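Long-range contacts in acetyl xylan esterase (Metagenome, PDB 6XYC), which probably hydrolyses acetyl and feruloyl ester bonds on xylans, as a bifunctional esterase of the alpha/beta hydrolase superfamily: residues 12-17 against 24-29; 172-177 against 208-213. All coordinates share one frame; numbering follows the deposited sequence.

From the N terminus, the chain first makes strand 8-16, turns through residues 18-23 and returns along strand 26-32. Contact 1 closes that short loop as a beta hairpin and fastens the first strand at one edge of the large mixed sheet. The chain then runs through the parallel strands of the sheet as far as strand 164-168. Contact 2 comes next. It closes residues 178-207, which hold helices 189-193 and 203-208, and joins two loops near the bound inhibitor. The two contacts follow in series and neither nest nor cross. The centres of contact 1 and contact 2 lie about 29 Å apart, on opposite sides of the chain's centre.

Contact 1: residues 12-17 against 24-29; sequences WTNVNY and SHNLDI
Tyr-17 turns one face of its ring to His-25. His-25 O lies over that face, offset toward the rim, and the same oxygen accepts the N-H of Tyr-17 at 2.9 Å. His-25 CB makes a CH-pi contact on this side, 4.2 Å from the ring centroid. Asn-26 O is at the edge of the Tyr-17 ring. Tyr-17 OH meets the edge of the imidazole, 3.3 Å from His-25 CD2; the ring planes stand 57° apart. Ser-24 OG lies over the centre of one imidazole face. The Trp-12 ring is edge-to-face with Tyr-108.

Chi1 of 62° sets Tyr-17 CG between the backbone N and the carbonyl carbon. Tyr-17 CD2 lies 3.5 Å from Leu-27 CD2, an oblique approach. Tyr-17 OH is hydrogen-bonded to Asn-78 O. An alanine here would probably leave Asn-78 O without its hydroxyl partner and open a gap beside His-25 and Leu-27 CD2. The amides of Asn-16 and Asn-26 stand almost perpendicular, joined by a weak bond from Asn-16 ND2 to Asn-26 OD1. The stronger partner of Asn-16 is Asp-20.

The backbones pair as an antiparallel hairpin with a G1 beta bulge, where Asn-14 and Val-15 both face Leu-27. Asn-14 has a left-handed backbone conformation (phi 58°), as position 1 of a G1 bulge does. Its N gives a nearly straight bond of 2.8 Å to Asp-28 OD1. That oxygen also forms a salt bridge with Lys-56, which bonds Asn-14 OD1 too. Trp-12 CE3 packs on Ile-29 CG2 at 3.8 Å.

Strand 26-32 is held between strand 8-16 and strand 73-77, with Leu-27 and Ile-29 reaching Ile-75. Helix 89-103 covers Val-15 and Tyr-17 through Tyr-100, while its Asp-93 bonds His-25 NE2.

Contact 2: residues 172-177 against 208-213; sequences VDMAHM and LISPIN
Val-172 and Ser-210 bring together two loops of the alpha/beta hydrolase fold, one after strand 164-168 and one that leads through the 3-10 segment beginning at Pro-211 to strand 222-227. The tight part is centred on Val-172 O. Pro-211 CD and Ile-212 CG2 each come within 3.3 Å of Val-172 O, and Ser-210 CB is close by. Ile-212 N adds a weak hydrogen bond to this oxygen. Val-172 CB also rests on Pro-211 CG at 4.0 Å, the two side chains crossing at about a right angle. Ile-212 spreads CG2 and CD1 against the Asp-173 side chain. Helix 236-248 closes over this packing, with Asn-240 and Val-244 against Ile-212.

Ser-210 OG ties the loops beside this. It lies anti to its own carbonyl carbon (chi1 -59°) and accepts the N-H of Met-174 at 3.1 Å. The same hydroxyl bonds Val-206 O in the last turn of helix 203-208, so two backbone groups fix its rotation. Met-174 bends at chi2 and chi3. Its CE comes to 3.4 Å from Ile-209 O, which is also bonded by His-125 NE2, and its CG meets Ile-209 CD1. The side chain of Met-174 is about 6 Å from the bound sulfonyl fluoride inhibitor, so the contact lies just behind the ligand pocket. Met-177, in the same loop, touches the inhibitor itself.

The loose side is at Ala-175 and His-176, which are partly exposed. Ala-175 barely meets 208-213 and His-176 does not touch it. There the first loop is pinned to itself. His-176 ND1, with its partner in the ring plane, bonds Asp-173 OD2 at 2.7 Å on the syn side, tilted 26° from the carboxylate plane, and Asn-240 ND2 bonds that same oxygen.

Contact 1: residues 12-17 against 24-29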
ATOM      1  N   TRP A  12     -14.179  14.520  -1.139  1.00 24.17           N
ATOM      2  CA  TRP A  12     -15.069  13.715  -1.962  1.00 25.63           C
ATOM      3  C   TRP A  12     -15.044  12.314  -1.365  1.00 29.87           C
ATOM      4  O   TRP A  12     -13.971  11.708  -1.271  1.00 28.05           O
ATOM      5  CB  TRP A  12     -14.621  13.665  -3.420  1.00 26.83           C
ATOM      6  CG  TRP A  12     -14.622  14.956  -4.189  1.00 27.24           C
ATOM      7  CD1 TRP A  12     -15.617  15.431  -5.000  1.00 28.17           C
ATOM      8  CD2 TRP A  12     -13.551  15.903  -4.272  1.00 27.52           C
ATOM      9  NE1 TRP A  12     -15.236  16.626  -5.563  1.00 28.42           N
ATOM     10  CE2 TRP A  12     -13.975  16.939  -5.129  1.00 27.68           C
ATOM     11  CE3 TRP A  12     -12.280  15.982  -3.694  1.00 27.89           C
ATOM     12  CZ2 TRP A  12     -13.169  18.038  -5.425  1.00 28.64           C
ATOM     13  CZ3 TRP A  12     -11.483  17.077  -3.985  1.00 29.21           C
ATOM     14  CH2 TRP A  12     -11.933  18.093  -4.841  1.00 31.22           C
ATOM     15  N   THR A  13     -16.198  11.798  -0.948  1.00 27.45           N
ATOM     16  CA  THR A  13     -16.238  10.446  -0.410  1.00 25.92           C
ATOM     17  C   THR A  13     -17.027   9.521  -1.327  1.00 29.04           C
ATOM     18  O   THR A  13     -17.962   9.942  -2.016  1.00 28.82           O
ATOM     19  CB  THR A  13     -16.831  10.415   1.008  1.00 28.46           C
ATOM     20  OG1 THR A  13     -18.102  11.074   1.034  1.00 31.70           O
ATOM     21  CG2 THR A  13     -15.878  11.090   1.986  1.00 27.31           C
ATOM     22  N   ASN A  14     -16.607   8.253  -1.344  1.00 26.82           N
ATOM     23  CA  ASN A  14     -17.270   7.208  -2.125  1.00 29.49           C
ATOM     24  C   ASN A  14     -17.302   7.560  -3.613  1.00 28.86           C
ATOM     25  O   ASN A  14     -18.348   7.534  -4.268  1.00 28.33           O
ATOM     26  CB  ASN A  14     -18.667   6.939  -1.574  1.00 26.97           C
ATOM     27  CG  ASN A  14     -18.621   6.195  -0.252  1.00 33.09           C
ATOM     28  OD1 ASN A  14     -18.040   5.114  -0.163  1.00 34.16           O
ATOM     29  ND2 ASN A  14     -19.209   6.778   0.784  1.00 36.46           N
ATOM     30  N   VAL A  15     -16.126   7.882  -4.137  1.00 26.75           N
ATOM     31  CA  VAL A  15     -15.905   8.056  -5.566  1.00 27.67           C
ATOM     32  C   VAL A  15     -15.452   6.714  -6.122  1.00 26.21           C
ATOM     33  O   VAL A  15     -14.452   6.151  -5.666  1.00 24.14           O
ATOM     34  CB  VAL A  15     -14.859   9.148  -5.827  1.00 27.13           C
ATOM     35  CG1 VAL A  15     -14.557   9.248  -7.301  1.00 29.82           C
ATOM     36  CG2 VAL A  15     -15.337  10.482  -5.255  1.00 30.50           C
ATOM     37  N   ASN A  16     -16.200   6.182  -7.082  1.00 27.24           N
ATOM     38  CA  ASN A  16     -15.832   4.915  -7.697  1.00 28.43           C
ATOM     39  C   ASN A  16     -14.703   5.150  -8.695  1.00 26.77           C
ATOM     40  O   ASN A  16     -14.789   6.048  -9.539  1.00 25.55           O
ATOM     41  CB  ASN A  16     -17.035   4.279  -8.389  1.00 28.25           C
ATOM     42  CG  ASN A  16     -16.742   2.875  -8.878  1.00 26.65           C
ATOM     43  OD1 ASN A  16     -16.221   2.686  -9.978  1.00 29.14           O
ATOM     44  ND2 ASN A  16     -17.065   1.877  -8.055  1.00 29.95           N
ATOM     45  N   TYR A  17     -13.641   4.350  -8.591  1.00 27.85           N
ATOM     46  CA  TYR A  17     -12.479   4.508  -9.454  1.00 25.14           C
ATOM     47  C   TYR A  17     -12.406   3.464 -10.559  1.00 28.24           C
ATOM     48  O   TYR A  17     -11.505   3.541 -11.402  1.00 27.81           O
ATOM     49  CB  TYR A  17     -11.184   4.487  -8.620  1.00 25.94           C
ATOM     50  CG  TYR A  17     -10.897   3.202  -7.859  1.00 25.39           C
ATOM     51  CD1 TYR A  17     -10.439   2.069  -8.517  1.00 23.22           C
ATOM     52  CD2 TYR A  17     -11.053   3.142  -6.477  1.00 24.75           C
ATOM     53  CE1 TYR A  17     -10.165   0.905  -7.828  1.00 25.65           C
ATOM     54  CE2 TYR A  17     -10.782   1.981  -5.780  1.00 23.63           C
ATOM     55  CZ  TYR A  17     -10.336   0.871  -6.460  1.00 25.23           C
ATOM     56  OH  TYR A  17     -10.066  -0.293  -5.774  1.00 26.35           O
ATOM     57  N   SER A  24     -16.256  -1.916  -3.132  1.00 29.44           N
ATOM     58  CA  SER A  24     -14.857  -2.321  -3.079  1.00 25.68           C
ATOM     59  C   SER A  24     -13.978  -1.516  -4.019  1.00 26.70           C
ATOM     60  O   SER A  24     -12.750  -1.580  -3.897  1.00 26.93           O
ATOM     61  CB  SER A  24     -14.741  -3.809  -3.416  1.00 25.69           C
ATOM     62  OG  SER A  24     -15.279  -4.077  -4.702  1.00 30.08           O
ATOM     63  N   HIS A  25     -14.566  -0.769  -4.953  1.00 27.63           N
ATOM     64  CA  HIS A  25     -13.815   0.064  -5.881  1.00 26.13           C
ATOM     65  C   HIS A  25     -14.112   1.544  -5.668  1.00 26.54           C
ATOM     66  O   HIS A  25     -14.096   2.331  -6.619  1.00 23.80           O
ATOM     67  CB  HIS A  25     -14.112  -0.339  -7.326  1.00 28.21           C
ATOM     68  CG  HIS A  25     -13.459  -1.620  -7.741  1.00 29.99           C
ATOM     69  ND1 HIS A  25     -13.994  -2.447  -8.705  1.00 31.12           N
ATOM     70  CD2 HIS A  25     -12.314  -2.216  -7.324  1.00 29.36           C
ATOM     71  CE1 HIS A  25     -13.209  -3.499  -8.863  1.00 29.74           C
ATOM     72  NE2 HIS A  25     -12.182  -3.382  -8.038  1.00 29.63           N
ATOM     73  N   ASN A  26     -14.399   1.928  -4.430  1.00 24.81           N
ATOM     74  CA  ASN A  26     -14.575   3.323  -4.061  1.00 23.94           C
ATOM     75  C   ASN A  26     -13.329   3.853  -3.366  1.00 24.43           C
ATOM     76  O   ASN A  26     -12.535   3.101  -2.800  1.00 23.80           O
ATOM     77  CB  ASN A  26     -15.783   3.502  -3.142  1.00 26.38           C
ATOM     78  CG  ASN A  26     -17.100   3.370  -3.870  1.00 29.20           C
ATOM     79  OD1 ASN A  26     -17.155   3.361  -5.097  1.00 26.76           O
ATOM     80  ND2 ASN A  26     -18.183   3.278  -3.100  1.00 31.67           N
ATOM     81  N   LEU A  27     -13.176   5.173  -3.403  1.00 23.30           N
ATOM     82  CA  LEU A  27     -12.124   5.841  -2.653  1.00 23.90           C
ATOM     83  C   LEU A  27     -12.656   7.155  -2.106  1.00 26.24           C
ATOM     84  O   LEU A  27     -13.703   7.649  -2.533  1.00 23.25           O
ATOM     85  CB  LEU A  27     -10.881   6.087  -3.521  1.00 21.66           C
ATOM     86  CG  LEU A  27     -11.057   6.728  -4.895  1.00 26.49           C
ATOM     87  CD1 LEU A  27     -11.214   8.226  -4.784  1.00 25.09           C
ATOM     88  CD2 LEU A  27      -9.855   6.356  -5.765  1.00 23.26           C
ATOM     89  N   ASP A  28     -11.926   7.709  -1.143  1.00 24.48           N
ATOM     90  CA  ASP A  28     -12.214   9.020  -0.578  1.00 22.44           C
ATOM     91  C   ASP A  28     -11.027   9.934  -0.842  1.00 26.67           C
ATOM     92  O   ASP A  28      -9.873   9.498  -0.766  1.00 25.38           O
ATOM     93  CB  ASP A  28     -12.485   8.931   0.924  1.00 23.83           C
ATOM     94  CG  ASP A  28     -13.585   7.947   1.265  1.00 25.64           C
ATOM     95  OD1 ASP A  28     -14.507   7.765   0.436  1.00 25.79           O
ATOM     96  OD2 ASP A  28     -13.515   7.358   2.361  1.00 26.75           O
ATOM     97  N   ILE A  29     -11.304  11.199  -1.151  1.00 26.35           N
ATOM     98  CA  ILE A  29     -10.260  12.178  -1.443  1.00 24.95           C
ATOM     99  C   ILE A  29     -10.417  13.356  -0.491  1.00 27.98           C
ATOM    100  O   ILE A  29     -11.510  13.913  -0.370  1.00 29.56           O
ATOM    101  CB  ILE A  29     -10.324  12.656  -2.906  1.00 24.50           C
ATOM    102  CG1 ILE A  29     -10.159  11.481  -3.870  1.00 26.93           C
ATOM    103  CG2 ILE A  29      -9.256  13.705  -3.161  1.00 28.12           C
ATOM    104  CD1 ILE A  29     -10.402  11.844  -5.320  1.00 30.25           C
TER

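Contact 2: residues 172-177 against 208-213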
ATOM      1  N   VAL A 172       5.435  -9.098   3.650  1.00 20.63           N
ATOM      2  CA  VAL A 172       5.993  -8.901   2.314  1.00 22.98           C
ATOM      3  C   VAL A 172       6.810 -10.099   1.841  1.00 24.68           C
ATOM      4  O   VAL A 172       7.288 -10.125   0.702  1.00 22.78           O
ATOM      5  CB  VAL A 172       6.867  -7.634   2.282  1.00 23.76           C
ATOM      6  CG1 VAL A 172       6.051  -6.388   2.575  1.00 22.69           C
ATOM      7  CG2 VAL A 172       8.037  -7.755   3.284  1.00 22.43           C
ATOM      8  N   ASP A 173       6.980 -11.099   2.714  1.00 23.45           N
ATOM      9  CA  ASP A 173       7.873 -12.227   2.480  1.00 22.10           C
ATOM     10  C   ASP A 173       7.164 -13.477   3.016  1.00 22.26           C
ATOM     11  O   ASP A 173       7.500 -14.032   4.061  1.00 22.68           O
ATOM     12  CB  ASP A 173       9.231 -11.995   3.155  1.00 24.04           C
ATOM     13  CG  ASP A 173      10.230 -13.102   2.888  1.00 25.81           C
ATOM     14  OD1 ASP A 173      10.063 -13.859   1.912  1.00 25.79           O
ATOM     15  OD2 ASP A 173      11.203 -13.216   3.662  1.00 23.58           O
ATOM     16  N   MET A 174       6.141 -13.931   2.290  1.00 21.94           N
ATOM     17  CA  MET A 174       5.292 -14.993   2.804  1.00 21.69           C
ATOM     18  C   MET A 174       5.970 -16.355   2.779  1.00 23.50           C
ATOM     19  O   MET A 174       5.456 -17.295   3.404  1.00 23.18           O
ATOM     20  CB  MET A 174       3.980 -15.042   2.018  1.00 24.90           C
ATOM     21  CG  MET A 174       2.840 -14.317   2.708  1.00 24.92           C
ATOM     22  SD  MET A 174       3.171 -12.577   3.063  1.00 24.26           S
ATOM     23  CE  MET A 174       2.994 -11.851   1.433  1.00 22.04           C
ATOM     24  N   ALA A 175       7.120 -16.486   2.108  1.00 22.79           N
ATOM     25  CA  ALA A 175       7.920 -17.702   2.233  1.00 22.19           C
ATOM     26  C   ALA A 175       8.472 -17.865   3.644  1.00 25.21           C
ATOM     27  O   ALA A 175       8.839 -18.978   4.032  1.00 24.79           O
ATOM     28  CB  ALA A 175       9.068 -17.685   1.223  1.00 25.99           C
ATOM     29  N   HIS A 176       8.521 -16.786   4.422  1.00 24.82           N
ATOM     30  CA  HIS A 176       9.171 -16.794   5.725  1.00 25.60           C
ATOM     31  C   HIS A 176       8.285 -16.151   6.778  1.00 26.16           C
ATOM     32  O   HIS A 176       8.742 -15.347   7.593  1.00 27.03           O
ATOM     33  CB  HIS A 176      10.514 -16.070   5.667  1.00 26.13           C
ATOM     34  CG  HIS A 176      11.424 -16.578   4.594  1.00 26.72           C
ATOM     35  ND1 HIS A 176      11.990 -15.754   3.647  1.00 27.76           N
ATOM     36  CD2 HIS A 176      11.863 -17.830   4.316  1.00 26.64           C
ATOM     37  CE1 HIS A 176      12.737 -16.475   2.829  1.00 30.01           C
ATOM     38  NE2 HIS A 176      12.680 -17.738   3.216  1.00 27.48           N
ATOM     39  N   MET A 177       7.004 -16.512   6.786  0.56 25.10           N
ATOM     40  CA  MET A 177       6.047 -15.941   7.724  0.56 25.40           C
ATOM     41  C   MET A 177       5.935 -16.754   9.005  0.56 26.14           C
ATOM     42  O   MET A 177       5.877 -16.181  10.099  0.56 26.76           O
ATOM     43  CB  MET A 177       4.668 -15.830   7.065  0.56 25.24           C
ATOM     44  CG  MET A 177       3.669 -15.015   7.872  0.56 27.51           C
ATOM     45  SD  MET A 177       4.229 -13.319   8.138  0.56 26.16           S
ATOM     46  CE  MET A 177       3.924 -12.612   6.523  0.56 24.32           C
ATOM     47  N   LEU A 208       4.644 -14.944  -5.949  1.00 22.91           N
ATOM     48  CA  LEU A 208       3.941 -13.900  -6.685  1.00 24.08           C
ATOM     49  C   LEU A 208       3.064 -13.018  -5.805  1.00 23.69           C
ATOM     50  O   LEU A 208       2.552 -12.008  -6.298  1.00 22.74           O
ATOM     51  CB  LEU A 208       3.086 -14.518  -7.790  1.00 24.66           C
ATOM     52  CG  LEU A 208       3.859 -15.217  -8.910  1.00 25.34           C
ATOM     53  CD1 LEU A 208       2.930 -15.804  -9.938  1.00 29.56           C
ATOM     54  CD2 LEU A 208       4.846 -14.229  -9.558  1.00 28.97           C
ATOM     55  N   ILE A 209       2.859 -13.368  -4.533  1.00 23.62           N
ATOM     56  CA  ILE A 209       2.216 -12.455  -3.593  1.00 23.72           C
ATOM     57  C   ILE A 209       3.225 -11.741  -2.705  1.00 23.55           C
ATOM     58  O   ILE A 209       2.828 -10.950  -1.841  1.00 23.82           O
ATOM     59  CB  ILE A 209       1.171 -13.171  -2.711  1.00 21.15           C
ATOM     60  CG1 ILE A 209       1.822 -14.245  -1.837  1.00 27.09           C
ATOM     61  CG2 ILE A 209       0.061 -13.760  -3.578  1.00 24.32           C
ATOM     62  CD1 ILE A 209       0.919 -14.785  -0.760  1.00 24.39           C
ATOM     63  N   SER A 210       4.519 -12.006  -2.881  1.00 21.60           N
ATOM     64  CA  SER A 210       5.537 -11.480  -1.977  1.00 22.80           C
ATOM     65  C   SER A 210       6.387 -10.450  -2.707  1.00 23.17           C
ATOM     66  O   SER A 210       7.283 -10.819  -3.487  1.00 24.94           O
ATOM     67  CB  SER A 210       6.407 -12.615  -1.428  1.00 22.19           C
ATOM     68  OG  SER A 210       5.618 -13.558  -0.725  1.00 24.66           O
ATOM     69  N   PRO A 211       6.163  -9.151  -2.482  1.00 22.38           N
ATOM     70  CA  PRO A 211       6.894  -8.131  -3.260  1.00 24.59           C
ATOM     71  C   PRO A 211       8.393  -8.121  -2.999  1.00 24.92           C
ATOM     72  O   PRO A 211       9.142  -7.543  -3.798  1.00 24.33           O
ATOM     73  CB  PRO A 211       6.240  -6.810  -2.823  1.00 23.29           C
ATOM     74  CG  PRO A 211       5.682  -7.092  -1.455  1.00 24.15           C
ATOM     75  CD  PRO A 211       5.302  -8.557  -1.442  1.00 23.77           C
ATOM     76  N   ILE A 212       8.855  -8.746  -1.914  1.00 23.48           N
ATOM     77  CA  ILE A 212      10.282  -8.825  -1.635  1.00 21.90           C
ATOM     78  C   ILE A 212      11.024  -9.461  -2.800  1.00 26.50           C
ATOM     79  O   ILE A 212      12.220  -9.208  -3.001  1.00 24.59           O
ATOM     80  CB  ILE A 212      10.507  -9.612  -0.317  1.00 22.44           C
ATOM     81  CG1 ILE A 212      11.928  -9.403   0.201  1.00 24.44           C
ATOM     82  CG2 ILE A 212      10.206 -11.095  -0.520  1.00 24.00           C
ATOM     83  CD1 ILE A 212      12.123  -9.911   1.622  1.00 21.50           C
ATOM     84  N   ASN A 213      10.330 -10.265  -3.603  1.00 22.13           N
ATOM     85  CA  ASN A 213      10.990 -10.997  -4.672  1.00 25.50           C
ATOM     86  C   ASN A 213      11.304 -10.153  -5.903  1.00 24.53           C
ATOM     87  O   ASN A 213      12.048 -10.619  -6.771  1.00 27.18           O
ATOM     88  CB  ASN A 213      10.125 -12.177  -5.120  1.00 24.12           C
ATOM     89  CG  ASN A 213      10.055 -13.278  -4.090  1.00 25.84           C
ATOM     90  OD1 ASN A 213       8.970 -13.705  -3.701  1.00 26.69           O
ATOM     91  ND2 ASN A 213      11.215 -13.752  -3.642  1.00 25.89           N
TER